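Local atomic coordinates of CCMAN5 (Cellulosimicrobium cellulans, PDB entry 2XSG), a protein that hydrolyses alpha-mannosidic bonds as a family 92 glycoside hydrolase and probably helps expose mannose-6-phosphate on yeast-made human lysosomal enzymes. Residues A[27-32]-A[38-43]; A[62-67]-A[250-255]; A[79-84]-A[145-150]; A[135-140]-A[273-278]; A[149-152]-A[156-159]. All coordinates share one frame; numbering follows the deposited sequence.

Contact 1: A[27-32]-A[38-43]; sequences MPAAQA and KVNPRT
Ala30 and Val39 form a single antiparallel bridge, a hydrogen-bonded pair, which joins the loop 27-32 to the chain that runs into strand 40-44 in the N-terminal domain of this family 92 enzyme. The two bonds are unequal in shape. Val39 N donates to Ala30 O at 3.0 Å, almost straight at 175° and in the carbonyl plane, whereas Ala30 N reaches Val39 O at 3.0 Å with a more bent N-H...O angle of 146° and comes in above that carbonyl's plane. Val39 O also receives the CA-H of Ala29, with Ala29 CA 3.3 Å from Val39 O.

Outward from the bridge, Lys38 leaves the backbone with CG beside its own N (chi1 -68°) and bends at its last two torsions, ending in a salt bridge to Asp68. Its aliphatic part crosses Met27 at about a right angle, and Met27 SD lies 4.0 Å from Lys38 CD. A leucine at Lys38 would probably leave the Asp68 carboxylate without its charged mate, though Gln31 NE2 also reaches that carboxylate through a weak hydrogen bond. On the other side of the bridge, Ala30 CB approaches Val39 CB at 4.3 Å, and both side chains also touch Val138 of strand 133-140. Farther along the strand two proline rings meet at their outer corners, Pro28 CG lying 3.8 Å from Pro41 CG.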
# COMPACT_ATOMS: atom_id res chain seq x y z
N MET A 27 -7.80 4.29 5.52
CA MET A 27 -8.65 4.13 6.70
C MET A 27 -8.13 4.92 7.90
O MET A 27 -6.93 5.08 8.07
CB MET A 27 -8.74 2.64 7.06
CG MET A 27 -7.42 2.02 7.54
SD MET A 27 -7.52 0.22 7.62
CE MET A 27 -7.30 -0.17 5.87
N PRO A 28 -9.04 5.41 8.76
CA PRO A 28 -8.60 5.99 10.03
C PRO A 28 -8.39 4.93 11.13
O PRO A 28 -8.12 5.28 12.27
CB PRO A 28 -9.77 6.90 10.39
CG PRO A 28 -10.97 6.13 9.90
CD PRO A 28 -10.51 5.45 8.62
N ALA A 29 -8.50 3.65 10.76
CA ALA A 29 -8.44 2.52 11.72
C ALA A 29 -7.28 2.56 12.71
O ALA A 29 -6.14 2.92 12.35
CB ALA A 29 -8.40 1.20 10.96
N ALA A 30 -7.56 2.17 13.95
CA ALA A 30 -6.50 2.00 14.93
C ALA A 30 -5.65 0.79 14.53
O ALA A 30 -6.17 -0.31 14.31
CB ALA A 30 -7.08 1.80 16.34
N GLN A 31 -4.35 1.01 14.37
CA GLN A 31 -3.46 -0.07 13.98
C GLN A 31 -2.02 0.14 14.42
O GLN A 31 -1.56 1.29 14.53
CB GLN A 31 -3.55 -0.34 12.46
CG GLN A 31 -3.37 0.87 11.55
CD GLN A 31 -3.87 0.59 10.15
OE1 GLN A 31 -4.59 -0.38 9.94
NE2 GLN A 31 -3.53 1.44 9.19
N ALA A 32 -1.31 -0.96 14.68
CA ALA A 32 0.11 -0.88 15.00
C ALA A 32 0.90 -0.88 13.69
O ALA A 32 0.33 -1.19 12.64
CB ALA A 32 0.53 -2.07 15.87
N LYS A 38 -6.80 -4.26 12.51
CA LYS A 38 -7.07 -2.94 11.95
C LYS A 38 -8.47 -2.59 12.38
O LYS A 38 -9.43 -3.07 11.77
CB LYS A 38 -6.96 -2.95 10.42
CG LYS A 38 -5.53 -3.18 9.88
CD LYS A 38 -5.50 -3.20 8.35
CE LYS A 38 -4.39 -2.31 7.82
NZ LYS A 38 -3.04 -2.87 7.95
N VAL A 39 -8.59 -1.79 13.44
CA VAL A 39 -9.87 -1.58 14.09
C VAL A 39 -10.48 -0.32 13.47
O VAL A 39 -10.19 0.80 13.89
CB VAL A 39 -9.75 -1.46 15.61
CG1 VAL A 39 -11.10 -1.69 16.28
CG2 VAL A 39 -8.72 -2.45 16.16
N ASN A 40 -11.29 -0.55 12.45
CA ASN A 40 -11.80 0.52 11.58
C ASN A 40 -13.26 0.80 11.87
O ASN A 40 -14.08 -0.11 11.78
CB ASN A 40 -11.66 0.14 10.11
CG ASN A 40 -11.71 1.35 9.17
OD1 ASN A 40 -12.30 1.28 8.09
ND2 ASN A 40 -11.09 2.46 9.58
N PRO A 41 -13.59 2.07 12.20
CA PRO A 41 -14.99 2.43 12.27
C PRO A 41 -15.64 2.16 10.92
O PRO A 41 -14.96 2.24 9.90
CB PRO A 41 -14.95 3.96 12.53
CG PRO A 41 -13.56 4.39 12.06
CD PRO A 41 -12.71 3.24 12.44
N ARG A 42 -16.94 1.83 10.91
CA ARG A 42 -17.68 1.63 9.66
C ARG A 42 -18.77 2.66 9.47
O ARG A 42 -19.73 2.69 10.24
CB ARG A 42 -18.31 0.23 9.64
CG ARG A 42 -18.77 -0.22 8.24
CD ARG A 42 -18.96 -1.75 8.24
NE ARG A 42 -19.05 -2.33 6.89
CZ ARG A 42 -18.01 -2.58 6.09
NH1 ARG A 42 -16.78 -2.26 6.47
NH2 ARG A 42 -18.21 -3.12 4.88
N THR A 43 -18.67 3.48 8.43
CA THR A 43 -19.72 4.47 8.20
C THR A 43 -20.95 3.83 7.53
O THR A 43 -20.86 2.73 6.98
CB THR A 43 -19.25 5.71 7.40
OG1 THR A 43 -18.78 5.32 6.10
CG2 THR A 43 -18.14 6.44 8.14

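Contact 2: A[62-67]-A[250-255]; sequences FTHTNL and LQVTLS
His64 and Val252 meet through a CH-pi contact: Val252 CG1 sits 4.3 Å from the centroid of the His64 imidazole and 26° off its normal, so this methyl lies over a face. The other branch, Val252 CG2, comes 3.6 Å from His64 NE2. With CG1 anti to the backbone N (chi1 -178°), the valine turns both methyls to the ring, and the two side chains cross at about a right angle.

The remaining packing is aliphatic and falls to one methyl of Leu254. Its CD1 rests 3.8 Å from Thr65 CG2, and the same Leu254 CD1 approaches the carbonyl His64 O at 3.5 Å.

The polar atoms of the His64 and Thr65 side chains find partners beyond the two segments. His64 ND1 bonds to Leu79 O, His64 NE2 bonds to His147, and Thr65 OG1 bonds to Asp78. Strand 248-255 thus presents hydrocarbon from the ten-strand sheet of the N-terminal beta-sandwich to residues 64 and 65.

Since both imidazole nitrogens have hydrogen-bond partners, Leu79 O and His147, while Val252 offers the ring only hydrocarbon, the buried histidine is likely to be fixed in rotation by its bonds and by this methyl contact together.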
# COMPACT_ATOMS: atom_id res chain seq x y z
N PHE A 62 -17.19 -1.28 14.65
CA PHE A 62 -15.78 -1.48 14.30
C PHE A 62 -15.50 -2.86 13.72
O PHE A 62 -15.92 -3.87 14.29
CB PHE A 62 -14.91 -1.23 15.53
CG PHE A 62 -15.07 0.14 16.11
CD1 PHE A 62 -14.29 1.20 15.63
CD2 PHE A 62 -16.02 0.40 17.09
CE1 PHE A 62 -14.44 2.47 16.13
CE2 PHE A 62 -16.18 1.69 17.61
CZ PHE A 62 -15.38 2.73 17.12
N THR A 63 -14.81 -2.89 12.58
CA THR A 63 -14.36 -4.12 11.94
C THR A 63 -12.90 -4.29 12.33
O THR A 63 -12.29 -3.33 12.79
CB THR A 63 -14.51 -4.02 10.41
OG1 THR A 63 -13.86 -2.83 9.94
CG2 THR A 63 -15.96 -3.95 10.04
N HIS A 64 -12.35 -5.50 12.18
CA HIS A 64 -11.03 -5.78 12.74
C HIS A 64 -9.97 -6.17 11.72
O HIS A 64 -8.79 -6.28 12.06
CB HIS A 64 -11.14 -6.83 13.87
CG HIS A 64 -11.83 -6.30 15.09
ND1 HIS A 64 -13.19 -6.07 15.12
CD2 HIS A 64 -11.34 -5.88 16.28
CE1 HIS A 64 -13.51 -5.56 16.30
NE2 HIS A 64 -12.41 -5.45 17.02
N THR A 65 -10.40 -6.41 10.48
CA THR A 65 -9.48 -6.76 9.39
C THR A 65 -9.66 -5.79 8.24
O THR A 65 -10.74 -5.21 8.06
CB THR A 65 -9.68 -8.22 8.85
OG1 THR A 65 -10.91 -8.31 8.11
CG2 THR A 65 -9.69 -9.23 9.99
N ASN A 66 -8.60 -5.61 7.46
CA ASN A 66 -8.69 -4.67 6.37
C ASN A 66 -7.48 -4.69 5.44
O ASN A 66 -6.49 -5.39 5.71
CB ASN A 66 -8.90 -3.26 6.92
CG ASN A 66 -10.04 -2.54 6.24
OD1 ASN A 66 -10.11 -2.51 5.00
ND2 ASN A 66 -10.95 -1.98 7.04
N LEU A 67 -7.59 -3.90 4.37
CA LEU A 67 -6.52 -3.69 3.40
C LEU A 67 -6.44 -2.21 3.09
O LEU A 67 -7.46 -1.57 2.84
CB LEU A 67 -6.81 -4.45 2.10
CG LEU A 67 -6.83 -5.97 2.14
CD1 LEU A 67 -7.17 -6.54 0.77
CD2 LEU A 67 -5.49 -6.51 2.65
N LEU A 250 -13.64 -4.86 25.68
CA LEU A 250 -13.58 -6.01 24.80
C LEU A 250 -12.19 -6.09 24.22
O LEU A 250 -11.59 -5.06 23.90
CB LEU A 250 -14.61 -5.88 23.67
CG LEU A 250 -14.83 -7.16 22.86
CD1 LEU A 250 -15.75 -8.07 23.63
CD2 LEU A 250 -15.39 -6.87 21.48
N GLN A 251 -11.68 -7.31 24.07
CA GLN A 251 -10.35 -7.53 23.52
C GLN A 251 -10.44 -8.60 22.46
O GLN A 251 -10.91 -9.71 22.73
CB GLN A 251 -9.36 -7.92 24.63
CG GLN A 251 -9.21 -6.89 25.77
CD GLN A 251 -8.07 -7.20 26.71
OE1 GLN A 251 -7.44 -6.30 27.28
NE2 GLN A 251 -7.77 -8.48 26.87
N VAL A 252 -10.02 -8.27 21.24
CA VAL A 252 -10.14 -9.17 20.10
C VAL A 252 -8.75 -9.44 19.53
O VAL A 252 -8.03 -8.49 19.20
CB VAL A 252 -11.00 -8.54 18.97
CG1 VAL A 252 -11.16 -9.50 17.80
CG2 VAL A 252 -12.38 -8.08 19.50
N THR A 253 -8.37 -10.70 19.40
CA THR A 253 -7.07 -11.03 18.81
C THR A 253 -7.24 -11.98 17.63
O THR A 253 -8.10 -12.88 17.68
CB THR A 253 -6.10 -11.60 19.88
OG1 THR A 253 -5.94 -10.64 20.92
CG2 THR A 253 -4.73 -11.91 19.29
N LEU A 254 -6.45 -11.75 16.57
CA LEU A 254 -6.49 -12.50 15.31
C LEU A 254 -5.26 -13.37 15.11
O LEU A 254 -4.15 -13.00 15.45
CB LEU A 254 -6.61 -11.53 14.11
CG LEU A 254 -7.75 -10.52 14.12
CD1 LEU A 254 -7.58 -9.35 13.12
CD2 LEU A 254 -9.07 -11.26 13.87
N SER A 255 -5.46 -14.53 14.49
CA SER A 255 -4.34 -15.42 14.17
C SER A 255 -4.65 -16.16 12.90
O SER A 255 -5.76 -16.67 12.75
CB SER A 255 -4.09 -16.43 15.30
OG SER A 255 -3.08 -17.38 14.96

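Contact 3: A[79-84]-A[145-150]; sequences LLVVPT and GVHRYA
Pro83 sets its CB over the face of the Tyr149 ring, 4.2 Å from the centroid and 26° off the normal, the two side chains crossing at about a right angle. Next to it Pro83 CG touches Tyr149 CE2 at 3.7 Å, making this the tight end of the contact. Val81 continues the packing: its CB is 3.9 Å from His147 CE1, and Val81 CG1 lies 3.9 Å from Tyr149 OH.

That oxygen is itself held in place, for Tyr149 OH and His147 ND1 share a hydrogen bond of 2.7 Å that links alternate residues of one strand. A phenylalanine at Tyr149 would keep the proline contact but would probably leave His147 ND1 without its partner and the imidazole less firmly set.

The packing slackens at Leu79, whose side chain comes no closer than 6.6 Å to segment 145-150. On the partly exposed outer side of strand 145-150, Arg148 turns from this core toward helix 275-290.

The two strand segments run nearly parallel (15°) with axes 9.3 Å apart, as in facing sheets of a beta-sandwich. Strand 80-84 edges its sheet beside strand 158-162, while strand 144-150 runs between strands 133-140 and 248-255, with helix 275-290 packed on its outer face.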
# COMPACT_ATOMS: atom_id res chain seq x y z
N LEU A 79 -15.56 -9.08 11.19
CA LEU A 79 -15.77 -9.03 12.63
C LEU A 79 -16.24 -7.64 13.06
O LEU A 79 -15.46 -6.86 13.60
CB LEU A 79 -14.51 -9.45 13.38
CG LEU A 79 -14.65 -10.22 14.71
CD1 LEU A 79 -13.36 -11.00 15.00
CD2 LEU A 79 -14.98 -9.28 15.87
N LEU A 80 -17.52 -7.37 12.82
CA LEU A 80 -18.09 -6.07 13.13
C LEU A 80 -18.63 -6.07 14.54
O LEU A 80 -19.50 -6.88 14.89
CB LEU A 80 -19.17 -5.68 12.10
CG LEU A 80 -19.91 -4.34 12.30
CD1 LEU A 80 -18.99 -3.15 12.02
CD2 LEU A 80 -21.15 -4.28 11.41
N VAL A 81 -18.10 -5.17 15.37
CA VAL A 81 -18.58 -4.98 16.74
C VAL A 81 -19.36 -3.67 16.86
O VAL A 81 -18.82 -2.60 16.62
CB VAL A 81 -17.40 -4.99 17.75
CG1 VAL A 81 -17.87 -4.58 19.18
CG2 VAL A 81 -16.67 -6.37 17.74
N VAL A 82 -20.64 -3.77 17.21
CA VAL A 82 -21.57 -2.65 17.23
C VAL A 82 -22.13 -2.44 18.65
O VAL A 82 -22.86 -3.31 19.15
CB VAL A 82 -22.78 -2.89 16.27
CG1 VAL A 82 -23.74 -1.70 16.30
CG2 VAL A 82 -22.31 -3.14 14.85
N PRO A 83 -21.82 -1.29 19.28
CA PRO A 83 -22.41 -0.98 20.58
C PRO A 83 -23.86 -0.49 20.42
O PRO A 83 -24.16 0.26 19.49
CB PRO A 83 -21.52 0.15 21.10
CG PRO A 83 -21.09 0.86 19.86
CD PRO A 83 -20.90 -0.22 18.83
N THR A 84 -24.74 -0.93 21.32
CA THR A 84 -26.15 -0.56 21.25
C THR A 84 -26.83 -0.69 22.61
O THR A 84 -26.42 -1.52 23.44
CB THR A 84 -26.90 -1.38 20.19
OG1 THR A 84 -28.23 -0.88 20.06
CG2 THR A 84 -26.94 -2.87 20.56
N GLY A 145 -7.24 -5.93 18.77
CA GLY A 145 -8.01 -4.71 18.87
C GLY A 145 -8.68 -4.65 20.22
O GLY A 145 -9.32 -5.63 20.64
N VAL A 146 -8.54 -3.52 20.90
CA VAL A 146 -9.18 -3.35 22.20
C VAL A 146 -10.18 -2.24 22.13
O VAL A 146 -9.96 -1.25 21.41
CB VAL A 146 -8.19 -3.14 23.39
CG1 VAL A 146 -7.33 -4.36 23.54
CG2 VAL A 146 -7.33 -1.87 23.22
N HIS A 147 -11.28 -2.44 22.86
CA HIS A 147 -12.43 -1.54 22.91
C HIS A 147 -12.72 -1.11 24.35
O HIS A 147 -12.68 -1.94 25.29
CB HIS A 147 -13.69 -2.26 22.41
CG HIS A 147 -13.57 -2.83 21.03
ND1 HIS A 147 -14.45 -2.49 20.02
CD2 HIS A 147 -12.72 -3.74 20.50
CE1 HIS A 147 -14.12 -3.14 18.92
NE2 HIS A 147 -13.08 -3.91 19.18
N ARG A 148 -13.02 0.18 24.51
CA ARG A 148 -13.62 0.71 25.75
C ARG A 148 -14.84 1.58 25.42
O ARG A 148 -14.71 2.59 24.70
CB ARG A 148 -12.60 1.52 26.56
CG ARG A 148 -13.14 2.00 27.91
CD ARG A 148 -12.04 2.59 28.75
NE ARG A 148 -11.35 3.69 28.07
CZ ARG A 148 -10.15 4.13 28.42
NH1 ARG A 148 -9.51 3.54 29.43
NH2 ARG A 148 -9.58 5.14 27.76
N TYR A 149 -16.00 1.20 25.95
CA TYR A 149 -17.27 1.90 25.71
C TYR A 149 -17.88 2.46 26.98
O TYR A 149 -17.87 1.80 28.03
CB TYR A 149 -18.30 0.94 25.07
CG TYR A 149 -17.89 0.43 23.72
CD1 TYR A 149 -17.36 -0.84 23.58
CD2 TYR A 149 -18.04 1.23 22.59
CE1 TYR A 149 -16.98 -1.32 22.33
CE2 TYR A 149 -17.65 0.77 21.34
CZ TYR A 149 -17.11 -0.50 21.22
OH TYR A 149 -16.72 -0.98 19.99
N ALA A 150 -18.40 3.68 26.90
CA ALA A 150 -19.20 4.24 27.99
C ALA A 150 -20.63 4.48 27.54
O ALA A 150 -20.87 5.33 26.68
CB ALA A 150 -18.58 5.57 28.50

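Contact 4: A[135-140]-A[273-278]; sequences EAEVAA and LSFDAI
Phe275 points the far end of its ring at the backbone of strand 135-140. Its CG is anti to the backbone N (chi1 -178°), which carries the phenyl group out from the first turn of the helix, and Phe275 CZ lies 3.7 Å from Glu137 CB. The ring meets the peptides obliquely: Phe275 CE2 stands 3.6 Å from Glu137 O, and Phe275 CZ is 3.7 Å from Val138 C. Val138 CA, by contrast, lies in the ring plane at its edge. Beyond it Ala139 CB, a small group facing the helix, comes within 4.1 Å of Phe275 CZ.

The contact is a helix packed on the outer face of a beta-sheet. It joins strand 133-140 of the N-terminal domain to helix 275-290, which falls in the range of the catalytic domain. Ser274 is the N-cap of that helix, its OG accepting from Ala277 N at 3.2 Å with an angle of 158°, and this bond caps the first turn, from which Phe275 projects.

Glu137 touches the phenyl ring with its CB, while its chain runs on extended beyond CG to a carboxylate that forms a salt bridge with Arg148, a residue outside both segments whose guanidinium also pairs with Asp276. The two acids come no nearer than 5.4 Å between Glu137 OE1 and Asp276 OD1, and the arginine probably offsets their mutual repulsion. Val146 and Arg148 of strand 144-150 also touch the Phe275 side chain.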
# COMPACT_ATOMS: atom_id res chain seq x y z
N GLU A 135 -19.83 6.60 24.19
CA GLU A 135 -18.45 7.04 23.96
C GLU A 135 -17.66 5.80 23.61
O GLU A 135 -17.59 4.88 24.40
CB GLU A 135 -17.87 7.75 25.19
CG GLU A 135 -18.60 9.05 25.61
CD GLU A 135 -18.27 10.27 24.73
OE1 GLU A 135 -17.53 10.14 23.71
OE2 GLU A 135 -18.75 11.37 25.06
N ALA A 136 -17.09 5.77 22.41
CA ALA A 136 -16.36 4.61 21.95
C ALA A 136 -14.88 4.96 21.80
O ALA A 136 -14.52 5.94 21.17
CB ALA A 136 -16.92 4.14 20.64
N GLU A 137 -14.04 4.13 22.40
CA GLU A 137 -12.61 4.22 22.20
C GLU A 137 -12.07 2.84 21.77
O GLU A 137 -12.39 1.83 22.39
CB GLU A 137 -11.93 4.60 23.51
CG GLU A 137 -12.18 6.01 24.01
CD GLU A 137 -11.76 6.17 25.46
OE1 GLU A 137 -10.69 6.71 25.71
OE2 GLU A 137 -12.49 5.69 26.35
N VAL A 138 -11.29 2.81 20.69
CA VAL A 138 -10.54 1.61 20.32
C VAL A 138 -9.04 1.91 20.22
O VAL A 138 -8.63 3.06 19.96
CB VAL A 138 -11.07 0.97 19.00
CG1 VAL A 138 -12.53 0.53 19.16
CG2 VAL A 138 -10.96 1.94 17.80
N ALA A 139 -8.21 0.89 20.47
CA ALA A 139 -6.79 0.93 20.19
C ALA A 139 -6.35 -0.43 19.63
O ALA A 139 -7.11 -1.40 19.72
CB ALA A 139 -6.00 1.25 21.46
N ALA A 140 -5.14 -0.50 19.09
CA ALA A 140 -4.63 -1.74 18.50
C ALA A 140 -3.21 -2.08 18.92
O ALA A 140 -2.39 -1.18 19.09
CB ALA A 140 -4.69 -1.67 16.97
N LEU A 273 -2.59 -5.88 31.03
CA LEU A 273 -2.47 -4.46 30.76
C LEU A 273 -3.83 -3.81 30.57
O LEU A 273 -4.77 -4.44 30.06
CB LEU A 273 -1.58 -4.19 29.53
CG LEU A 273 -0.16 -4.78 29.52
CD1 LEU A 273 0.49 -4.50 28.19
CD2 LEU A 273 0.72 -4.32 30.69
N SER A 274 -3.93 -2.57 31.01
CA SER A 274 -5.12 -1.75 30.85
C SER A 274 -5.23 -1.23 29.41
O SER A 274 -4.24 -1.23 28.66
CB SER A 274 -5.05 -0.55 31.81
OG SER A 274 -3.97 0.29 31.42
N PHE A 275 -6.44 -0.79 29.04
CA PHE A 275 -6.67 -0.15 27.75
C PHE A 275 -5.66 0.98 27.49
O PHE A 275 -5.01 1.00 26.45
CB PHE A 275 -8.11 0.37 27.68
CG PHE A 275 -8.46 1.02 26.37
CD1 PHE A 275 -8.20 2.38 26.15
CD2 PHE A 275 -9.07 0.29 25.35
CE1 PHE A 275 -8.53 3.00 24.93
CE2 PHE A 275 -9.40 0.88 24.14
CZ PHE A 275 -9.13 2.25 23.93
N ASP A 276 -5.53 1.90 28.46
CA ASP A 276 -4.62 3.05 28.35
C ASP A 276 -3.18 2.65 28.06
O ASP A 276 -2.52 3.30 27.23
CB ASP A 276 -4.67 3.94 29.61
CG ASP A 276 -5.95 4.74 29.72
OD1 ASP A 276 -6.74 4.76 28.76
OD2 ASP A 276 -6.17 5.36 30.79
N ALA A 277 -2.70 1.61 28.75
CA ALA A 277 -1.33 1.11 28.58
C ALA A 277 -1.11 0.42 27.24
O ALA A 277 -0.04 0.54 26.66
CB ALA A 277 -0.92 0.18 29.74
N ILE A 278 -2.11 -0.31 26.76
CA ILE A 278 -2.04 -0.88 25.41
C ILE A 278 -2.03 0.23 24.35
O ILE A 278 -1.22 0.19 23.42
CB ILE A 278 -3.17 -1.91 25.15
CG1 ILE A 278 -3.05 -3.10 26.11
CG2 ILE A 278 -3.13 -2.40 23.70
CD1 ILE A 278 -4.39 -3.89 26.34

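Contact 5: A[149-152]-A[156-159]; sequences YAFP and TPSL
Pro157 fits squarely on Phe151: its CB stands 3.7 Å from the centroid of the phenyl ring and just 9° off the normal, so the bump of the pyrrolidine ring presses on the middle of a flat face. The fit extends along the ring, with Pro157 CA 3.9 Å from Phe151 CE2. At the far end the backbone takes over, where Ser158 O meets Phe151 CZ obliquely at 3.7 Å.

The second bump is one methyl of Leu159. Its CD2 fills the angle between two aromatic side chains, lying at the edge of Phe151, 4.4 Å from CZ, and at the same time over a face of Tyr149, 4.2 Å from that ring's centroid. Leu159 CD2 comes closest to the phenol at Tyr149 CE1, 3.8 Å away. Leu159 keeps CG beside its backbone N (chi1 -63°), and its CD2 branch, rather than the extended CD1, lies by both rings. Tyr149 receives Leu159 and Pro83 on one and the same face, at different parts of it. Ile248 of strand 248-255 touches Tyr149, Phe151, Pro157 and Leu159 alike.

Across the connection of residues 151-157 the chain passes from strand 144-150 of one sheet to strand 158-162 of another, with its aromatic and aliphatic side chains packed inside the bend. Such a connection between facing sheets is characteristic of a beta-sandwich, here that of the N-terminal domain.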
# COMPACT_ATOMS: atom_id res chain seq x y z
N TYR A 149 -16.00 1.20 25.95
CA TYR A 149 -17.27 1.90 25.71
C TYR A 149 -17.88 2.46 26.98
O TYR A 149 -17.87 1.80 28.03
CB TYR A 149 -18.30 0.94 25.07
CG TYR A 149 -17.89 0.43 23.72
CD1 TYR A 149 -17.36 -0.84 23.58
CD2 TYR A 149 -18.04 1.23 22.59
CE1 TYR A 149 -16.98 -1.32 22.33
CE2 TYR A 149 -17.65 0.77 21.34
CZ TYR A 149 -17.11 -0.50 21.22
OH TYR A 149 -16.72 -0.98 19.99
N ALA A 150 -18.40 3.68 26.90
CA ALA A 150 -19.20 4.24 27.99
C ALA A 150 -20.63 4.48 27.54
O ALA A 150 -20.87 5.33 26.68
CB ALA A 150 -18.58 5.57 28.50
N PHE A 151 -21.59 3.76 28.12
CA PHE A 151 -23.01 3.88 27.74
C PHE A 151 -23.74 4.83 28.68
O PHE A 151 -23.33 4.99 29.82
CB PHE A 151 -23.68 2.51 27.81
CG PHE A 151 -23.30 1.58 26.70
CD1 PHE A 151 -22.06 0.96 26.69
CD2 PHE A 151 -24.21 1.30 25.68
CE1 PHE A 151 -21.72 0.07 25.66
CE2 PHE A 151 -23.88 0.42 24.65
CZ PHE A 151 -22.63 -0.19 24.63
N PRO A 152 -24.85 5.46 28.23
CA PRO A 152 -25.52 6.37 29.18
C PRO A 152 -26.01 5.62 30.43
O PRO A 152 -26.42 4.46 30.36
CB PRO A 152 -26.70 6.92 28.37
CG PRO A 152 -26.27 6.78 26.91
CD PRO A 152 -25.46 5.51 26.88
N THR A 156 -29.12 -0.62 29.26
CA THR A 156 -28.64 -2.01 29.21
C THR A 156 -27.64 -2.12 28.04
O THR A 156 -28.06 -2.23 26.88
CB THR A 156 -29.79 -3.01 29.00
OG1 THR A 156 -30.82 -2.80 29.97
CG2 THR A 156 -29.30 -4.46 29.11
N PRO A 157 -26.32 -2.09 28.33
CA PRO A 157 -25.31 -2.13 27.27
C PRO A 157 -25.31 -3.46 26.53
O PRO A 157 -25.56 -4.52 27.12
CB PRO A 157 -23.99 -1.97 28.03
CG PRO A 157 -24.36 -1.37 29.36
CD PRO A 157 -25.68 -2.06 29.65
N SER A 158 -25.04 -3.39 25.24
CA SER A 158 -24.91 -4.60 24.45
C SER A 158 -23.90 -4.38 23.32
O SER A 158 -23.73 -3.27 22.81
CB SER A 158 -26.28 -5.00 23.91
OG SER A 158 -26.16 -6.02 22.95
N LEU A 159 -23.20 -5.45 22.95
CA LEU A 159 -22.33 -5.40 21.80
C LEU A 159 -22.75 -6.52 20.88
O LEU A 159 -22.84 -7.67 21.30
CB LEU A 159 -20.86 -5.59 22.21
CG LEU A 159 -20.22 -4.54 23.12
CD1 LEU A 159 -18.78 -4.89 23.43
CD2 LEU A 159 -20.26 -3.16 22.47

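The five contacts lie in one region, with contacts 3 and 5 spanning facing sheets, contact 2 joining residues 64 and 65 to one of them and contact 4 backing it with a helix. Contacts 2 and 3, centres about 10 Å apart, are coupled by His64 NE2 to His147 NE2 at 2.7 Å and by Val252 O to Gly145 N at 2.7 Å. Contacts 3 and 5 share Tyr149, and Thr84 N to Ser158 O (2.9 Å) ties their strands. Arg148 NH2 to Glu137 OE1, 2.8 Å, joins contacts 3 and 4. Contact 1 meets contact 2 through Lys38 N and His64 O at 2.9 Å; its Met27 side chain lies about 12 Å from a bound bis-tris propane.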